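Long-range contact in signal recognition 54 kDa protein (Pyrococcus furiosus, PDB 3DM5), which is the SRP54 protein of the archaeal signal recognition particle, combining a helical bundle, a P-loop GTPase-type domain and a signal peptide binding domain: residues I102-G107 against I186-A191. Residues are numbered along the deposited sequence; the frame is centred on the assembly and turned at random.
Sequences ILLMVG and IIVDTA
L103 and M105 reach across to alternate residues of 186-191, giving a compact example of parallel strand pairing at the centre of a P-loop domain. L103 N donates to I186 O, L103 O accepts from V188 N, and M105 N donates to V188 O at 2.7 Å, all three near-straight amide-carbonyl bonds. The short strand segments run parallel, turned by 20° against each other. At the C-terminal end a side chain joins in. T190 sends both its amide and its hydroxyl to one acceptor, M105 O, at 3.2 Å from N and 2.6 Å from OG1. A chi1 of 59° turns OG1 toward M105 O, which it approaches from 19° off the carbonyl plane. A water molecule extends this junction, accepting from G107 N and donating to T190 OG1 and A191 O, which ties the strand exits together.

Apolar contacts fall on both faces of the sheet. The side chains of I102 and I186 run next to each other in the same direction, while I102 CG2 meets V188 CG2 at 3.9 Å. On the other face M105 CG rests against I187 CG2 (3.6 Å).

These exits lead into nucleotide-site elements: G107 probably begins the P-loop, and D189 to A191 fit the G3 motif of such GTPases, the D189 side chain being about 6 Å from GDP. Helix 113-125 packs on M105 and I187, helix 198-211 on V188 and T190; strand 215-221 flanks 101-106, and strand 131-135 flanks 185-189.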
loop_
_atom_site.group_PDB
_atom_site.type_symbol
_atom_site.label_atom_id
_atom_site.label_comp_id
_atom_site.label_asym_id
_atom_site.label_seq_id
_atom_site.Cartn_x
_atom_site.Cartn_y
_atom_site.Cartn_z
ATOM N N ILE A 102 42.933 -5.748 -17.150
ATOM C CA ILE A 102 41.845 -5.727 -18.129
ATOM C C ILE A 102 40.569 -6.391 -17.617
ATOM O O ILE A 102 40.579 -7.545 -17.142
ATOM C CB ILE A 102 42.267 -6.339 -19.463
ATOM C CG1 ILE A 102 43.396 -5.513 -20.090
ATOM C CG2 ILE A 102 41.090 -6.419 -20.402
ATOM C CD1 ILE A 102 44.074 -6.229 -21.250
ATOM N N LEU A 103 39.474 -5.629 -17.695
ATOM C CA LEU A 103 38.174 -6.095 -17.214
ATOM C C LEU A 103 37.250 -6.200 -18.404
ATOM O O LEU A 103 37.045 -5.220 -19.144
ATOM C CB LEU A 103 37.608 -5.138 -16.160
ATOM C CG LEU A 103 38.543 -4.822 -14.984
ATOM C CD1 LEU A 103 37.894 -3.837 -14.026
ATOM C CD2 LEU A 103 38.978 -6.093 -14.272
ATOM N N LEU A 104 36.708 -7.392 -18.609
ATOM C CA LEU A 104 35.864 -7.631 -19.766
ATOM C C LEU A 104 34.411 -7.698 -19.312
ATOM O O LEU A 104 34.056 -8.529 -18.473
ATOM C CB LEU A 104 36.300 -8.915 -20.497
ATOM C CG LEU A 104 35.387 -9.481 -21.588
ATOM C CD1 LEU A 104 35.404 -8.578 -22.807
ATOM C CD2 LEU A 104 35.831 -10.889 -21.950
ATOM N N MET A 105 33.577 -6.804 -19.850
ATOM C CA MET A 105 32.181 -6.686 -19.407
ATOM C C MET A 105 31.200 -7.290 -20.403
ATOM O O MET A 105 31.211 -6.951 -21.579
ATOM C CB MET A 105 31.820 -5.227 -19.172
ATOM C CG MET A 105 32.927 -4.459 -18.491
ATOM S SD MET A 105 33.067 -4.891 -16.763
ATOM C CE MET A 105 31.600 -4.061 -16.129
ATOM N N VAL A 106 30.343 -8.183 -19.917
ATOM C CA VAL A 106 29.360 -8.854 -20.761
ATOM C C VAL A 106 27.971 -8.665 -20.155
ATOM O O VAL A 106 27.844 -8.400 -18.959
ATOM C CB VAL A 106 29.727 -10.373 -20.971
ATOM C CG1 VAL A 106 31.020 -10.474 -21.710
ATOM C CG2 VAL A 106 29.892 -11.060 -19.668
ATOM N N GLY A 107 26.935 -8.768 -20.983
ATOM C CA GLY A 107 25.568 -8.552 -20.530
ATOM C C GLY A 107 24.575 -8.351 -21.658
ATOM O O GLY A 107 24.925 -7.909 -22.748
ATOM N N ILE A 186 41.955 -1.043 -18.033
ATOM C CA ILE A 186 41.157 -1.020 -19.244
ATOM C C ILE A 186 39.851 -1.794 -19.040
ATOM O O ILE A 186 39.874 -2.967 -18.641
ATOM C CB ILE A 186 41.898 -1.634 -20.436
ATOM C CG1 ILE A 186 43.289 -1.025 -20.574
ATOM C CG2 ILE A 186 41.104 -1.420 -21.710
ATOM C CD1 ILE A 186 44.124 -1.674 -21.669
ATOM N N ILE A 187 38.724 -1.127 -19.310
ATOM C CA ILE A 187 37.416 -1.757 -19.230
ATOM C C ILE A 187 36.856 -1.926 -20.624
ATOM O O ILE A 187 36.744 -0.959 -21.366
ATOM C CB ILE A 187 36.442 -0.934 -18.396
ATOM C CG1 ILE A 187 36.922 -0.910 -16.953
ATOM C CG2 ILE A 187 35.059 -1.555 -18.474
ATOM C CD1 ILE A 187 36.725 0.376 -16.272
ATOM N N VAL A 188 36.525 -3.167 -20.966
ATOM C CA VAL A 188 36.079 -3.523 -22.305
ATOM C C VAL A 188 34.598 -3.873 -22.312
ATOM O O VAL A 188 34.155 -4.800 -21.628
ATOM C CB VAL A 188 36.860 -4.730 -22.874
ATOM C CG1 VAL A 188 36.612 -4.836 -24.365
ATOM C CG2 VAL A 188 38.352 -4.606 -22.557
ATOM N N ASP A 189 33.853 -3.104 -23.095
ATOM C CA ASP A 189 32.410 -3.162 -23.184
ATOM C C ASP A 189 32.059 -3.942 -24.442
ATOM O O ASP A 189 32.153 -3.414 -25.548
ATOM C CB ASP A 189 31.854 -1.723 -23.282
ATOM C CG ASP A 189 30.347 -1.677 -23.508
ATOM O OD1 ASP A 189 29.630 -2.491 -22.897
ATOM O OD2 ASP A 189 29.877 -0.831 -24.288
ATOM N N THR A 190 31.669 -5.196 -24.273
ATOM C CA THR A 190 31.390 -6.064 -25.400
ATOM C C THR A 190 29.970 -5.884 -25.888
ATOM O O THR A 190 29.194 -5.139 -25.300
ATOM C CB THR A 190 31.601 -7.517 -25.036
ATOM O OG1 THR A 190 30.739 -7.867 -23.950
ATOM C CG2 THR A 190 33.026 -7.726 -24.613
ATOM N N ALA A 191 29.642 -6.562 -26.980
ATOM C CA ALA A 191 28.327 -6.456 -27.578
ATOM C C ALA A 191 27.303 -7.215 -26.753
ATOM O O ALA A 191 27.533 -8.355 -26.350
ATOM C CB ALA A 191 28.366 -7.002 -28.988
HETATM O O HOH W 1 28.047 -8.650 -23.514
#